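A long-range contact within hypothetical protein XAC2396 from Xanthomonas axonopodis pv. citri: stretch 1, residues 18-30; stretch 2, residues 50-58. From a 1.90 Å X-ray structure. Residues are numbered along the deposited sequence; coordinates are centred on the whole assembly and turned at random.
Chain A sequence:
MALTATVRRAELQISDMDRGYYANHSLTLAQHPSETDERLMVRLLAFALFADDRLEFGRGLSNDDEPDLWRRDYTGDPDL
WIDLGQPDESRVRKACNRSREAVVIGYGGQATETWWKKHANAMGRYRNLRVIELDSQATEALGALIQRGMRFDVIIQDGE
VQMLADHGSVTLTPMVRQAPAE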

# COMPACT_ATOMS: atom_id res chain seq x y z
N ASP A 18 -5.62 -7.81 -10.82
CA ASP A 18 -6.02 -6.96 -9.70
C ASP A 18 -7.28 -6.11 -9.96
O ASP A 18 -8.09 -5.90 -9.05
CB ASP A 18 -4.84 -6.07 -9.24
CG ASP A 18 -3.64 -6.87 -8.74
OD1 ASP A 18 -3.80 -8.05 -8.38
OD2 ASP A 18 -2.52 -6.31 -8.68
N ARG A 19 -7.45 -5.66 -11.20
CA ARG A 19 -8.53 -4.73 -11.59
C ARG A 19 -9.72 -5.42 -12.24
O ARG A 19 -10.80 -4.84 -12.33
CB ARG A 19 -8.03 -3.70 -12.61
CG ARG A 19 -7.29 -2.49 -12.07
CD ARG A 19 -6.64 -1.72 -13.26
NE ARG A 19 -7.61 -0.88 -13.97
CZ ARG A 19 -7.44 -0.34 -15.17
NH1 ARG A 19 -6.33 -0.53 -15.86
NH2 ARG A 19 -8.42 0.39 -15.68
N GLY A 20 -9.49 -6.63 -12.74
CA GLY A 20 -10.41 -7.24 -13.69
C GLY A 20 -10.36 -6.51 -15.02
O GLY A 20 -11.38 -6.35 -15.69
N TYR A 21 -9.15 -6.10 -15.42
CA TYR A 21 -8.96 -5.36 -16.67
C TYR A 21 -8.16 -6.14 -17.71
O TYR A 21 -6.97 -6.41 -17.52
CB TYR A 21 -8.27 -4.02 -16.39
CG TYR A 21 -8.22 -3.11 -17.59
CD1 TYR A 21 -9.29 -2.26 -17.87
CD2 TYR A 21 -7.13 -3.09 -18.44
CE1 TYR A 21 -9.28 -1.43 -18.97
CE2 TYR A 21 -7.08 -2.25 -19.55
CZ TYR A 21 -8.16 -1.42 -19.80
OH TYR A 21 -8.14 -0.59 -20.88
N TYR A 22 -8.83 -6.49 -18.81
CA TYR A 22 -8.23 -7.15 -19.96
C TYR A 22 -8.59 -6.32 -21.18
O TYR A 22 -9.77 -6.19 -21.52
CB TYR A 22 -8.73 -8.61 -20.08
CG TYR A 22 -8.58 -9.33 -18.76
CD1 TYR A 22 -7.37 -9.94 -18.42
CD2 TYR A 22 -9.60 -9.32 -17.82
CE1 TYR A 22 -7.20 -10.55 -17.19
CE2 TYR A 22 -9.44 -9.93 -16.59
CZ TYR A 22 -8.24 -10.55 -16.28
OH TYR A 22 -8.06 -11.16 -15.06
N ALA A 23 -7.59 -5.72 -21.82
CA ALA A 23 -7.83 -4.96 -23.05
C ALA A 23 -6.57 -4.79 -23.86
O ALA A 23 -5.46 -5.00 -23.35
CB ALA A 23 -8.47 -3.60 -22.74
N ASN A 24 -6.76 -4.41 -25.12
CA ASN A 24 -5.67 -4.12 -26.05
C ASN A 24 -5.62 -2.64 -26.44
O ASN A 24 -6.65 -2.05 -26.79
CB ASN A 24 -5.77 -4.96 -27.32
CG ASN A 24 -4.49 -4.95 -28.12
OD1 ASN A 24 -4.30 -4.12 -29.02
ND2 ASN A 24 -3.57 -5.84 -27.77
N HIS A 25 -4.41 -2.08 -26.38
CA HIS A 25 -4.19 -0.66 -26.66
C HIS A 25 -3.11 -0.44 -27.71
O HIS A 25 -1.97 -0.86 -27.54
CB HIS A 25 -3.80 0.08 -25.37
CG HIS A 25 -4.91 0.16 -24.38
ND1 HIS A 25 -5.83 1.19 -24.37
CD2 HIS A 25 -5.29 -0.69 -23.40
CE1 HIS A 25 -6.69 0.99 -23.39
NE2 HIS A 25 -6.39 -0.14 -22.79
N SER A 26 -3.51 0.24 -28.79
CA SER A 26 -2.60 0.70 -29.81
C SER A 26 -2.24 2.14 -29.52
O SER A 26 -3.08 3.04 -29.67
CB SER A 26 -3.29 0.59 -31.18
OG SER A 26 -2.37 0.87 -32.21
N LEU A 27 -1.00 2.36 -29.08
CA LEU A 27 -0.58 3.67 -28.64
C LEU A 27 0.50 4.30 -29.53
O LEU A 27 1.24 3.60 -30.20
CB LEU A 27 -0.02 3.57 -27.20
CG LEU A 27 -0.99 3.05 -26.13
CD1 LEU A 27 -0.28 3.06 -24.82
CD2 LEU A 27 -2.27 3.87 -26.05
N THR A 28 0.55 5.63 -29.47
CA THR A 28 1.55 6.47 -30.11
C THR A 28 2.06 7.42 -29.05
O THR A 28 1.26 8.01 -28.31
CB THR A 28 0.85 7.24 -31.27
OG1 THR A 28 0.90 6.43 -32.44
CG2 THR A 28 1.49 8.61 -31.53
N LEU A 29 3.39 7.51 -28.93
CA LEU A 29 4.04 8.38 -27.95
C LEU A 29 5.06 9.24 -28.62
O LEU A 29 5.94 8.73 -29.32
CB LEU A 29 4.74 7.57 -26.83
CG LEU A 29 3.93 6.69 -25.88
CD1 LEU A 29 3.83 5.30 -26.50
CD2 LEU A 29 4.66 6.65 -24.53
N ALA A 30 4.90 10.56 -28.46
CA ALA A 30 5.88 11.51 -28.98
C ALA A 30 6.94 11.66 -27.91
O ALA A 30 6.63 12.12 -26.84
CB ALA A 30 5.23 12.85 -29.27
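Stretch 2 50-58: FADDRLEFG

The apolar centre of the contact is Phe57; the residue has 88 Å² covered by stretch 1, the largest value in the contact. Its CA-to-CB bond points toward stretch 1, and the side chain (chi1 -62°, m) meets two leucines of the strand 21-30. Leu29 CG lies 3.6 Å from Phe57 CE2, and Leu29 CD2 stands 4.2 Å from the Phe57 ring centroid, 28° off the ring normal, so the methyl makes a CH-pi contact over one face. Leu27 approaches differently: its CD1 is 4.0 Å from Phe57 CE2, near the plane of the ring at its edge. Between these leucines in sequence, Thr28 contributes its backbone, with O 3.8 Å from Phe57 CD2.

The nearest CA pairs, Arg19-Phe50, Tyr21-Ala51, His25-Asp53, Leu27-Glu56 and Leu29-Phe57, ascend together, so the two stretches run in the same general direction. No backbone-to-backbone hydrogen bond crosses between them; every close contact involves a side chain of at least one stretch. Stretch 2 is not one straight element: Phe50 is the first residue after a helix to leave helical phi/psi, a loop follows, and Glu56 and Phe57 are in strand conformation. Arg54 N donates to Asp52 OD1 at 2.9 Å, while the bond from Leu55 N to Asp52 O, 3.5 Å, is weak.

Farther out, Ala51 packs its CB 3.9 Å from both Tyr21 CE2 and His25 NE2. Those two side chains are joined by a hydrogen bond between Tyr21 OH and His25 NE2, 2.6 Å, which ties together the surface Ala51 meets. His25 CE1 also comes within 3.4 Å of Asp52 O.

At the polar edge, Arg19 donates twice to Ala51 O, from NH2 at 2.7 Å (153°) and NH1 at 3.0 Å (136°). The carbonyl oxygen lies at the guanidinium edge, near its plane, where both NH groups can reach it, and also over one face of the Tyr21 ring, with Ala51 O 3.3 Å from Tyr21 CZ.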

# COMPACT_ATOMS: atom_id res chain seq x y z
N PHE A 50 -2.74 2.25 -15.37
CA PHE A 50 -3.98 3.02 -15.21
C PHE A 50 -4.90 2.95 -16.42
O PHE A 50 -5.79 3.78 -16.56
CB PHE A 50 -3.62 4.48 -14.87
CG PHE A 50 -3.03 4.62 -13.52
CD1 PHE A 50 -3.85 4.60 -12.39
CD2 PHE A 50 -1.65 4.67 -13.35
CE1 PHE A 50 -3.32 4.65 -11.15
CE2 PHE A 50 -1.11 4.73 -12.11
CZ PHE A 50 -1.94 4.73 -11.00
N ALA A 51 -4.69 1.95 -17.29
CA ALA A 51 -5.19 1.96 -18.65
C ALA A 51 -6.70 1.98 -18.72
O ALA A 51 -7.39 1.23 -18.01
CB ALA A 51 -4.63 0.78 -19.45
N ASP A 52 -7.19 2.81 -19.63
CA ASP A 52 -8.59 3.12 -19.77
C ASP A 52 -8.80 3.42 -21.24
O ASP A 52 -7.87 3.84 -21.92
CB ASP A 52 -8.86 4.39 -18.99
CG ASP A 52 -10.31 4.57 -18.68
OD1 ASP A 52 -10.96 5.36 -19.39
OD2 ASP A 52 -10.79 3.93 -17.72
N ASP A 53 -10.03 3.24 -21.72
CA ASP A 53 -10.38 3.65 -23.07
C ASP A 53 -10.13 5.16 -23.27
O ASP A 53 -9.90 5.61 -24.40
CB ASP A 53 -11.83 3.27 -23.40
N ARG A 54 -10.13 5.90 -22.16
CA ARG A 54 -10.14 7.37 -22.19
C ARG A 54 -8.86 8.02 -21.66
O ARG A 54 -8.68 9.24 -21.75
CB ARG A 54 -11.38 7.91 -21.46
CG ARG A 54 -12.66 7.37 -22.04
CD ARG A 54 -13.89 8.12 -21.58
NE ARG A 54 -14.02 9.46 -22.15
CZ ARG A 54 -13.92 10.58 -21.43
NH1 ARG A 54 -13.70 10.53 -20.11
NH2 ARG A 54 -14.06 11.76 -22.03
N LEU A 55 -7.95 7.20 -21.13
CA LEU A 55 -6.65 7.70 -20.72
C LEU A 55 -5.95 8.24 -21.96
O LEU A 55 -5.95 7.58 -23.02
CB LEU A 55 -5.83 6.58 -20.06
CG LEU A 55 -4.52 6.96 -19.34
CD1 LEU A 55 -4.79 8.06 -18.30
CD2 LEU A 55 -3.93 5.77 -18.64
N GLU A 56 -5.38 9.43 -21.83
CA GLU A 56 -4.55 10.00 -22.89
C GLU A 56 -3.23 10.54 -22.33
O GLU A 56 -3.18 10.98 -21.18
CB GLU A 56 -5.29 11.12 -23.63
CG GLU A 56 -6.39 10.58 -24.53
CD GLU A 56 -7.42 11.61 -24.91
OE1 GLU A 56 -7.24 12.80 -24.54
OE2 GLU A 56 -8.41 11.21 -25.57
N PHE A 57 -2.19 10.50 -23.15
CA PHE A 57 -0.95 11.22 -22.84
C PHE A 57 -1.18 12.72 -22.97
O PHE A 57 -1.81 13.17 -23.93
CB PHE A 57 0.19 10.76 -23.78
CG PHE A 57 0.54 9.28 -23.63
CD1 PHE A 57 1.14 8.82 -22.46
CD2 PHE A 57 0.26 8.37 -24.65
CE1 PHE A 57 1.45 7.45 -22.29
CE2 PHE A 57 0.58 7.00 -24.50
CZ PHE A 57 1.16 6.54 -23.31
N GLY A 58 -0.71 13.49 -21.99
CA GLY A 58 -0.73 14.95 -22.08
C GLY A 58 0.61 15.39 -22.64
O GLY A 58 1.51 14.56 -22.83